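Local coordinates for magnetosome protein MamA (Magnetospirillum gryphiswaldense, PDB 3AS8) that probably acts as a magnetosome-associated tetratricopeptide-repeat scaffold whose self-recognition promotes assembly of a larger protein complex, at residues 84-89 and 96-101; 111-116 and 134-139; 127-132 and 151-156. One frame throughout, in Å; residues are numbered along the deposited sequence. Where two conformers were deposited one is given.

Interaction 1 of 3, residues 84-89 and 96-101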
loop_
_atom_site.group_PDB
_atom_site.type_symbol
_atom_site.label_atom_id
_atom_site.label_comp_id
_atom_site.label_asym_id
_atom_site.label_seq_id
_atom_site.Cartn_x
_atom_site.Cartn_y
_atom_site.Cartn_z
ATOM N N LEU A 84 -2.464 1.360 -0.285
ATOM C CA LEU A 84 -1.084 1.842 -0.325
ATOM C C LEU A 84 -0.891 3.169 -1.062
ATOM O O LEU A 84 -0.034 4.011 -0.675
ATOM C CB LEU A 84 -0.114 0.745 -0.897
ATOM C CG LEU A 84 -0.019 -0.485 0.028
ATOM C CD1 LEU A 84 0.795 -1.646 -0.628
ATOM C CD2 LEU A 84 0.560 -0.023 1.434
ATOM N N THR A 85 -1.634 3.323 -2.161
ATOM C CA THR A 85 -1.535 4.532 -2.949
ATOM C C THR A 85 -2.044 5.726 -2.146
ATOM O O THR A 85 -1.391 6.762 -2.153
ATOM C CB THR A 85 -2.208 4.456 -4.323
ATOM O OG1 THR A 85 -1.584 3.418 -5.087
ATOM C CG2 THR A 85 -1.968 5.757 -5.089
ATOM N N TYR A 86 -3.152 5.572 -1.443
ATOM C CA TYR A 86 -3.632 6.635 -0.558
ATOM C C TYR A 86 -2.608 7.121 0.465
ATOM O O TYR A 86 -2.412 8.372 0.674
ATOM C CB TYR A 86 -4.901 6.201 0.103
ATOM C CG TYR A 86 -6.150 6.209 -0.760
ATOM C CD1 TYR A 86 -6.402 7.202 -1.735
ATOM C CD2 TYR A 86 -7.180 5.354 -0.448
ATOM C CE1 TYR A 86 -7.658 7.219 -2.444
ATOM C CE2 TYR A 86 -8.386 5.369 -1.109
ATOM C CZ TYR A 86 -8.634 6.303 -2.088
ATOM O OH TYR A 86 -9.880 6.231 -2.725
ATOM N N VAL A 87 -1.888 6.178 1.104
ATOM C CA VAL A 87 -0.874 6.598 2.070
ATOM C C VAL A 87 0.157 7.443 1.309
ATOM O O VAL A 87 0.643 8.492 1.815
ATOM C CB VAL A 87 -0.155 5.371 2.751
ATOM C CG1 VAL A 87 0.979 5.910 3.639
ATOM C CG2 VAL A 87 -1.187 4.468 3.444
ATOM N N GLN A 88 0.548 6.989 0.116
ATOM C CA GLN A 88 1.570 7.721 -0.638
ATOM C C GLN A 88 1.133 9.180 -0.932
ATOM O O GLN A 88 1.941 10.060 -0.921
ATOM C CB GLN A 88 1.919 7.028 -1.958
ATOM C CG GLN A 88 2.961 5.952 -1.771
ATOM C CD GLN A 88 3.086 5.074 -2.945
ATOM O OE1 GLN A 88 2.193 4.976 -3.804
ATOM N NE2 GLN A 88 4.213 4.408 -3.005
ATOM N N VAL A 89 -0.139 9.410 -1.171
ATOM C CA VAL A 89 -0.651 10.826 -1.397
ATOM C C VAL A 89 -1.315 11.456 -0.141
ATOM O O VAL A 89 -2.108 12.385 -0.253
ATOM C CB VAL A 89 -1.627 10.860 -2.599
ATOM C CG1 VAL A 89 -1.036 10.186 -3.757
ATOM C CG2 VAL A 89 -2.972 10.153 -2.312
ATOM N N VAL A 96 -7.127 3.926 5.747
ATOM C CA VAL A 96 -7.251 3.092 6.933
ATOM C C VAL A 96 -8.175 1.882 6.771
ATOM O O VAL A 96 -7.745 0.740 7.014
ATOM C CB VAL A 96 -7.596 3.999 8.187
ATOM C CG1 VAL A 96 -8.246 3.209 9.246
ATOM C CG2 VAL A 96 -6.308 4.698 8.623
ATOM N N PRO A 97 -9.444 2.111 6.353
ATOM C CA PRO A 97 -10.339 0.961 6.199
ATOM C C PRO A 97 -9.851 -0.100 5.204
ATOM O O PRO A 97 -10.066 -1.287 5.439
ATOM C CB PRO A 97 -11.680 1.572 5.711
ATOM C CG PRO A 97 -11.536 3.052 5.853
ATOM C CD PRO A 97 -10.099 3.406 6.076
ATOM N N LEU A 98 -9.191 0.314 4.136
ATOM C CA LEU A 98 -8.713 -0.623 3.148
ATOM C C LEU A 98 -7.569 -1.466 3.737
ATOM O O LEU A 98 -7.549 -2.689 3.604
ATOM C CB LEU A 98 -8.235 0.135 1.868
ATOM C CG LEU A 98 -9.339 0.887 1.037
ATOM C CD1 LEU A 98 -8.735 1.896 0.015
ATOM C CD2 LEU A 98 -10.278 -0.062 0.348
ATOM N N LEU A 99 -6.606 -0.785 4.365
ATOM C CA LEU A 99 -5.482 -1.494 4.985
ATOM C C LEU A 99 -5.898 -2.392 6.178
ATOM O O LEU A 99 -5.293 -3.430 6.347
ATOM C CB LEU A 99 -4.341 -0.530 5.377
ATOM C CG LEU A 99 -3.751 0.281 4.254
ATOM C CD1 LEU A 99 -2.710 1.312 4.798
ATOM C CD2 LEU A 99 -3.145 -0.543 3.102
ATOM N N VAL A 100 -6.874 -1.992 7.011
ATOM C CA VAL A 100 -7.428 -2.897 7.999
ATOM C C VAL A 100 -7.915 -4.169 7.349
ATOM O O VAL A 100 -7.678 -5.266 7.841
ATOM C CB VAL A 100 -8.531 -2.202 8.856
ATOM C CG1 VAL A 100 -9.354 -3.201 9.834
ATOM C CG2 VAL A 100 -7.899 -1.028 9.641
ATOM N N LYS A 101 -8.642 -4.047 6.235
ATOM C CA LYS A 101 -9.240 -5.211 5.622
ATOM C C LYS A 101 -8.183 -6.062 4.983
ATOM O O LYS A 101 -8.199 -7.292 5.085
ATOM C CB LYS A 101 -10.278 -4.740 4.587
ATOM C CG LYS A 101 -10.929 -5.880 3.773
ATOM C CD LYS A 101 -11.776 -5.263 2.601
ATOM C CE LYS A 101 -12.797 -6.246 2.050
ATOM N NZ LYS A 101 -13.942 -6.460 2.925
#

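Interaction 2 of 3, residues 111-116 and 134-139. With SO4 (sulfate ion), chain C.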
loop_
_atom_site.group_PDB
_atom_site.type_symbol
_atom_site.label_atom_id
_atom_site.label_comp_id
_atom_site.label_asym_id
_atom_site.label_seq_id
_atom_site.Cartn_x
_atom_site.Cartn_y
_atom_site.Cartn_z
ATOM N N ASN A 111 4.457 -4.666 4.960
ATOM C CA ASN A 111 4.261 -3.338 4.442
ATOM C C ASN A 111 2.869 -2.829 4.721
ATOM O O ASN A 111 2.710 -1.700 5.103
ATOM C CB ASN A 111 4.602 -3.193 2.941
ATOM C CG ASN A 111 4.754 -1.751 2.521
ATOM O OD1 ASN A 111 5.407 -0.974 3.214
ATOM N ND2 ASN A 111 4.076 -1.358 1.443
ATOM N N VAL A 112 1.862 -3.613 4.437
ATOM C CA VAL A 112 0.478 -3.188 4.691
ATOM C C VAL A 112 0.273 -2.797 6.158
ATOM O O VAL A 112 -0.234 -1.700 6.479
ATOM C CB VAL A 112 -0.553 -4.247 4.226
ATOM C CG1 VAL A 112 -1.976 -3.989 4.889
ATOM C CG2 VAL A 112 -0.732 -4.265 2.691
ATOM N N ARG A 113 0.791 -3.594 7.094
ATOM C CA ARG A 113 0.565 -3.309 8.506
ATOM C C ARG A 113 1.374 -2.081 8.902
ATOM O O ARG A 113 0.910 -1.264 9.669
ATOM C CB ARG A 113 1.038 -4.514 9.369
ATOM C CG ARG A 113 0.933 -4.334 10.852
ATOM C CD ARG A 113 -0.436 -3.986 11.329
ATOM N NE ARG A 113 -1.349 -5.119 11.300
ATOM C CZ ARG A 113 -2.597 -5.104 11.771
ATOM N NH1 ARG A 113 -3.304 -6.205 11.747
ATOM N NH2 ARG A 113 -3.125 -4.048 12.343
ATOM N N PHE A 114 2.606 -1.970 8.398
ATOM C CA PHE A 114 3.455 -0.788 8.629
ATOM C C PHE A 114 2.814 0.520 8.157
ATOM O O PHE A 114 2.678 1.409 8.944
ATOM C CB PHE A 114 4.797 -0.957 8.033
ATOM C CG PHE A 114 5.705 0.210 8.288
ATOM C CD1 PHE A 114 6.212 0.464 9.569
ATOM C CD2 PHE A 114 5.977 1.119 7.290
ATOM C CE1 PHE A 114 6.982 1.530 9.798
ATOM C CE2 PHE A 114 6.768 2.143 7.496
ATOM C CZ PHE A 114 7.273 2.402 8.737
ATOM N N ARG A 115 2.298 0.544 6.920
ATOM C CA ARG A 115 1.664 1.728 6.371
ATOM C C ARG A 115 0.362 2.061 7.060
ATOM O O ARG A 115 0.022 3.233 7.204
ATOM C CB ARG A 115 1.496 1.597 4.826
ATOM C CG ARG A 115 2.844 1.311 4.085
ATOM C CD ARG A 115 3.795 2.415 4.184
ATOM N NE ARG A 115 5.062 1.979 3.640
ATOM C CZ ARG A 115 6.197 2.656 3.679
ATOM N NH1 ARG A 115 7.297 2.091 3.186
ATOM N NH2 ARG A 115 6.245 3.889 4.206
ATOM N N LEU A 116 -0.353 1.048 7.529
ATOM C CA LEU A 116 -1.507 1.258 8.351
ATOM C C LEU A 116 -1.138 1.997 9.648
ATOM O O LEU A 116 -1.789 2.958 10.070
ATOM C CB LEU A 116 -2.153 -0.063 8.701
ATOM C CG LEU A 116 -3.321 -0.004 9.714
ATOM C CD1 LEU A 116 -4.401 0.964 9.251
ATOM C CD2 LEU A 116 -3.902 -1.445 9.996
ATOM N N LYS A 134 3.439 -2.631 16.606
ATOM C CA LYS A 134 3.797 -3.838 17.298
ATOM C C LYS A 134 3.488 -5.181 16.611
ATOM O O LYS A 134 4.266 -6.111 16.730
ATOM C CB LYS A 134 3.239 -3.792 18.686
ATOM C CG LYS A 134 4.008 -2.732 19.500
ATOM C CD LYS A 134 3.624 -2.760 20.994
ATOM C CE LYS A 134 4.400 -1.661 21.757
ATOM N NZ LYS A 134 3.974 -1.677 23.157
ATOM N N ILE A 135 2.428 -5.222 15.836
ATOM C CA ILE A 135 2.116 -6.350 15.000
ATOM C C ILE A 135 3.102 -6.463 13.860
ATOM O O ILE A 135 3.567 -7.544 13.550
ATOM C CB ILE A 135 0.659 -6.266 14.505
ATOM C CG1 ILE A 135 -0.301 -6.318 15.700
ATOM C CG2 ILE A 135 0.337 -7.427 13.555
ATOM C CD1 ILE A 135 -1.774 -5.944 15.379
ATOM N N ALA A 136 3.430 -5.355 13.201
ATOM C CA ALA A 136 4.499 -5.352 12.230
ATOM C C ALA A 136 5.859 -5.838 12.755
ATOM O O ALA A 136 6.619 -6.560 12.071
ATOM C CB ALA A 136 4.637 -3.938 11.618
ATOM N N LEU A 137 6.169 -5.436 13.963
ATOM C CA LEU A 137 7.413 -5.846 14.586
ATOM C C LEU A 137 7.402 -7.349 14.823
ATOM O O LEU A 137 8.428 -8.017 14.708
ATOM C CB LEU A 137 7.574 -5.117 15.910
ATOM C CG LEU A 137 8.773 -4.300 16.275
ATOM C CD1 LEU A 137 8.907 -4.495 17.797
ATOM C CD2 LEU A 137 10.094 -4.525 15.542
ATOM N N GLY A 138 6.232 -7.920 15.141
ATOM C CA GLY A 138 6.178 -9.397 15.247
ATOM C C GLY A 138 6.597 -10.071 13.956
ATOM O O GLY A 138 7.192 -11.146 13.976
ATOM N N LEU A 139 6.211 -9.462 12.825
ATOM C CA LEU A 139 6.546 -9.977 11.499
ATOM C C LEU A 139 8.043 -9.836 11.156
ATOM O O LEU A 139 8.624 -10.738 10.488
ATOM C CB LEU A 139 5.636 -9.289 10.451
ATOM C CG LEU A 139 4.140 -9.637 10.499
ATOM C CD1 LEU A 139 3.349 -8.766 9.442
ATOM C CD2 LEU A 139 3.993 -11.131 10.155
HETATM S S SO4 C . 9.623 4.920 2.773
HETATM O O1 SO4 C . 8.590 5.024 1.735
HETATM O O2 SO4 C . 10.342 3.645 2.648
HETATM O O3 SO4 C . 10.576 6.019 2.616
HETATM O O4 SO4 C . 9.039 5.055 4.109
#

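Interaction 3 of 3, residues 127-132 and 151-156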
loop_
_atom_site.group_PDB
_atom_site.type_symbol
_atom_site.label_atom_id
_atom_site.label_comp_id
_atom_site.label_asym_id
_atom_site.label_seq_id
_atom_site.Cartn_x
_atom_site.Cartn_y
_atom_site.Cartn_z
ATOM N N ASP A 127 -2.212 5.491 19.909
ATOM C CA ASP A 127 -2.275 4.179 20.589
ATOM C C ASP A 127 -2.586 3.124 19.559
ATOM O O ASP A 127 -1.970 2.088 19.556
ATOM C CB ASP A 127 -3.317 4.151 21.692
ATOM C CG ASP A 127 -2.815 4.835 22.985
ATOM O OD1 ASP A 127 -1.696 4.560 23.369
ATOM O OD2 ASP A 127 -3.524 5.669 23.557
ATOM N N GLU A 128 -3.491 3.424 18.658
ATOM C CA GLU A 128 -3.818 2.491 17.579
ATOM C C GLU A 128 -2.649 2.282 16.608
ATOM O O GLU A 128 -2.442 1.124 16.111
ATOM C CB GLU A 128 -5.058 2.916 16.831
ATOM C CG GLU A 128 -6.354 2.560 17.567
ATOM C CD GLU A 128 -6.682 3.514 18.715
ATOM O OE1 GLU A 128 -6.109 4.630 18.732
ATOM O OE2 GLU A 128 -7.532 3.182 19.598
ATOM N N ALA A 129 -1.860 3.353 16.349
ATOM C CA ALA A 129 -0.718 3.221 15.450
ATOM C C ALA A 129 0.270 2.253 16.102
ATOM O O ALA A 129 0.817 1.374 15.461
ATOM C CB ALA A 129 -0.048 4.601 15.223
ATOM N N ILE A 130 0.469 2.416 17.393
ATOM C CA ILE A 130 1.429 1.625 18.140
ATOM C C ILE A 130 1.032 0.156 18.136
ATOM O O ILE A 130 1.896 -0.693 17.995
ATOM C CB ILE A 130 1.608 2.162 19.521
ATOM C CG1 ILE A 130 2.441 3.411 19.456
ATOM C CG2 ILE A 130 2.355 1.128 20.510
ATOM C CD1 ILE A 130 2.492 4.150 20.709
ATOM N N ASP A 131 -0.232 -0.122 18.332
ATOM C CA ASP A 131 -0.800 -1.463 18.182
ATOM C C ASP A 131 -0.376 -2.065 16.832
ATOM O O ASP A 131 0.147 -3.183 16.753
ATOM C CB ASP A 131 -2.340 -1.400 18.271
ATOM C CG ASP A 131 -2.883 -1.168 19.713
ATOM O OD1 ASP A 131 -4.100 -1.012 19.807
ATOM O OD2 ASP A 131 -2.131 -1.149 20.728
ATOM N N SER A 132 -0.566 -1.316 15.754
ATOM C CA SER A 132 -0.220 -1.811 14.413
ATOM C C SER A 132 1.294 -1.978 14.231
ATOM O O SER A 132 1.757 -3.029 13.748
ATOM C CB SER A 132 -0.844 -0.879 13.323
ATOM O OG SER A 132 -2.166 -1.333 13.058
ATOM N N ALA A 151 8.530 4.743 18.826
ATOM C CA ALA A 151 9.124 5.814 19.688
ATOM C C ALA A 151 8.487 7.152 19.438
ATOM O O ALA A 151 8.096 7.877 20.351
ATOM C CB ALA A 151 10.640 5.925 19.418
ATOM N N TYR A 152 8.373 7.517 18.168
ATOM C CA TYR A 152 7.775 8.804 17.793
ATOM C C TYR A 152 6.292 8.897 18.197
ATOM O O TYR A 152 5.850 9.926 18.622
ATOM C CB TYR A 152 8.007 9.106 16.286
ATOM C CG TYR A 152 7.671 10.548 15.898
ATOM C CD1 TYR A 152 8.023 11.610 16.746
ATOM C CD2 TYR A 152 6.993 10.865 14.678
ATOM C CE1 TYR A 152 7.724 12.913 16.439
ATOM C CE2 TYR A 152 6.697 12.210 14.347
ATOM C CZ TYR A 152 7.073 13.214 15.246
ATOM O OH TYR A 152 6.801 14.532 15.022
ATOM N N SER A 153 5.531 7.817 18.091
ATOM C CA SER A 153 4.124 7.881 18.433
ATOM C C SER A 153 4.023 8.115 19.974
ATOM O O SER A 153 3.242 8.912 20.446
ATOM C CB SER A 153 3.446 6.596 18.025
ATOM O OG SER A 153 3.336 6.357 16.614
ATOM N N TYR A 154 4.849 7.413 20.743
ATOM C CA TYR A 154 4.861 7.611 22.165
ATOM C C TYR A 154 5.224 9.066 22.486
ATOM O O TYR A 154 4.562 9.704 23.309
ATOM C CB TYR A 154 5.773 6.636 22.853
ATOM C CG TYR A 154 5.211 5.261 23.226
ATOM C CD1 TYR A 154 4.102 5.108 24.073
ATOM C CD2 TYR A 154 5.877 4.122 22.835
ATOM C CE1 TYR A 154 3.626 3.821 24.434
ATOM C CE2 TYR A 154 5.440 2.880 23.177
ATOM C CZ TYR A 154 4.304 2.720 23.975
ATOM O OH TYR A 154 3.966 1.440 24.247
ATOM N N GLU A 155 6.267 9.606 21.843
ATOM C CA GLU A 155 6.719 10.940 22.168
ATOM C C GLU A 155 5.637 11.961 21.927
ATOM O O GLU A 155 5.515 12.886 22.696
ATOM C CB GLU A 155 7.991 11.253 21.384
ATOM C CG GLU A 155 8.596 12.634 21.495
ATOM C CD GLU A 155 9.953 12.669 20.733
ATOM O OE1 GLU A 155 9.998 13.254 19.605
ATOM O OE2 GLU A 155 10.952 12.062 21.220
ATOM N N GLN A 156 4.836 11.770 20.878
ATOM C CA GLN A 156 3.755 12.640 20.525
ATOM C C GLN A 156 2.637 12.613 21.548
ATOM O O GLN A 156 1.878 13.585 21.626
ATOM C CB GLN A 156 3.179 12.297 19.130
ATOM C CG GLN A 156 4.115 12.736 17.969
ATOM C CD GLN A 156 3.651 12.211 16.635
ATOM O OE1 GLN A 156 2.973 12.929 15.896
ATOM N NE2 GLN A 156 4.023 10.963 16.307
#

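Interaction 1 of 3, residues 84-89 and 96-101
Leu99 forks over helix 76-88 and meets it with both of its methyl branches. CD1 reaches Val87 CG2 at 3.8 Å, while CD2 lies 3.9 Å from the backbone N of Leu84. With CG anti to the carbonyl carbon (chi1 -58°), the branched end of Leu99 is pointed at helix 76-88, where the leucine side chain crosses those of Leu84 and Val87 at roughly right angles. Leu98, one residue earlier, serves a second spot. Its CD1 comes up to the edge of the Tyr86 ring, near the ring plane, 3.7 Å from Tyr86 CE2, so the aromatic face plays no part in this contact. The Tyr86 hydroxyl is held from elsewhere, by a hydrogen bond to Glu66, which fixes the far end of the ring while Leu98 touches its flank.

The pairs Tyr86 with Leu98 and Val87 with Leu99 make up the tight part of the joint, and Tyr86 and Leu99 are themselves buried. Packing slackens at Leu84, which is only partly covered: its CD2 stands 4.1 Å from Leu99 CD2, and it also rests on Asn111 and Arg115 of helix 110-122. Further round, Gln88 on one helix and Pro97 and Val100 on the other lie on the solvent side and leave the contact to their neighbours. The short helical segments approach to 9.7 Å and run at 140° to each other, a splayed antiparallel pair of consecutive helices in keeping with the tetratricopeptide-repeat family. No hydrogen bond or salt bridge joins 84-89 to 96-101. The contact therefore rests on apolar shape matching, with branched methyl groups against an aromatic edge and a backbone, and whatever specificity it has probably rests on fit rather than on paired charges.

Interaction 2 of 3, residues 111-116 and 134-139
Arg115 NH2 donates to O4 of a bound sulfate over 3.0 Å in a nearly straight bond (168°), whereas Arg113, two residues back on the same helix, spends its length on Ile135 and Ala136 of helix 126-139. The second sulfate bond of Arg115, from NH1 to O2, is weak. Its NE turns back along the helix to Asn111 OD1 at 3.0 Å, tilted from the carbonyl plane, and CE2 of the Phe114 ring lies over one face of the guanidinium, offset toward its rim. Asn111 and Phe114 thus help to fix how this group is turned. The ion probably comes from the crystallisation liquor, yet it marks a spot where an anion can settle.

The helix-to-helix contact itself is apolar along an arginine stem. Arg113 CG sits 3.8 Å from Ala136 CB and also lies against the Ala136 backbone N. Arg113 CA and Ala136 CA are 5.8 Å apart, and the small Ala136 probably allows this close approach. Antiparallel packing of neighbouring helices, here at 154°, is what builds a tetratricopeptide-repeat array. Beyond CG, the Arg113 chain bends at chi2 (56°) and again at chi3, folding round Ile135: NE lies 3.6 Å from Ile135 CG2, and Ile135 CD1 stands over the centre of one guanidinium face. Together with that methyl, a hydrogen bond from Arg113 NH2 to Ser132 helps to hold the rotation of the flat group. A leucine in place of Arg113 would lack the guanidinium, and would probably leave the Ser132 hydroxyl without this donor and Ile135 CD1 without the flat surface beneath it. Phe114 contributes at the margin, its backbone N 4.3 Å from Ala136 CB, while its ring makes a cation-pi contact with Lys145.

Interaction 3 of 3, residues 127-132 and 151-156
With CG1 anti to its own carbonyl carbon (chi1 -75°) and CD1 extended beyond it, Ile130 reaches straight across to helix 144-156, where it meets the face of the Tyr154 ring. CD1 stands 3.7 Å from the ring centroid and only 5° off the ring normal, a CH-pi contact over the middle of the face, with all six ring carbons at nearly the same distance. The CG2 branch takes the other end of the tyrosine, lying 4.1 Å from Tyr154 OH, and that hydroxyl also has a weak bond to Lys134. Ile130 CG1 meanwhile packs on Ser153 CB at 3.6 Å.

Ser153 shows its carbon to the isoleucine and uses its oxygen elsewhere. The main partner of OG is Asp121; the carbonyl of Ala149 is also within bonding distance, and the one hydroxyl hydrogen serves one of them or is shared. This buried polar atom is thus satisfied although Ala129 CB beside it is apolar. All four touching residues are buried. The helical segments run nearly antiparallel at 163°, their axes 9.3 Å apart, an arrangement of consecutive helices layered side by side that is typical of a tetratricopeptide-repeat solenoid.

The three contacts lie along a run of consecutive helices, 76-88, 92-105, 110-122, 126-139 and 144-156. Interactions 1 and 2 come in series, their centres 13 Å apart, and touch where helix 92-105 meets helix 110-122, with Leu99 packed on Leu116. Interactions 2 and 3, with centres 12 Å apart, share helix 126-139, and their segments alternate along the chain; the bond between Arg113 and Ser132 ties them directly. Interactions 1 and 3 do not touch, their nearest atoms about 7 Å apart. Neighbouring helices in this part of the chain are therefore linked in succession, giving a continuous helical array, consistent with a scaffold for complex assembly.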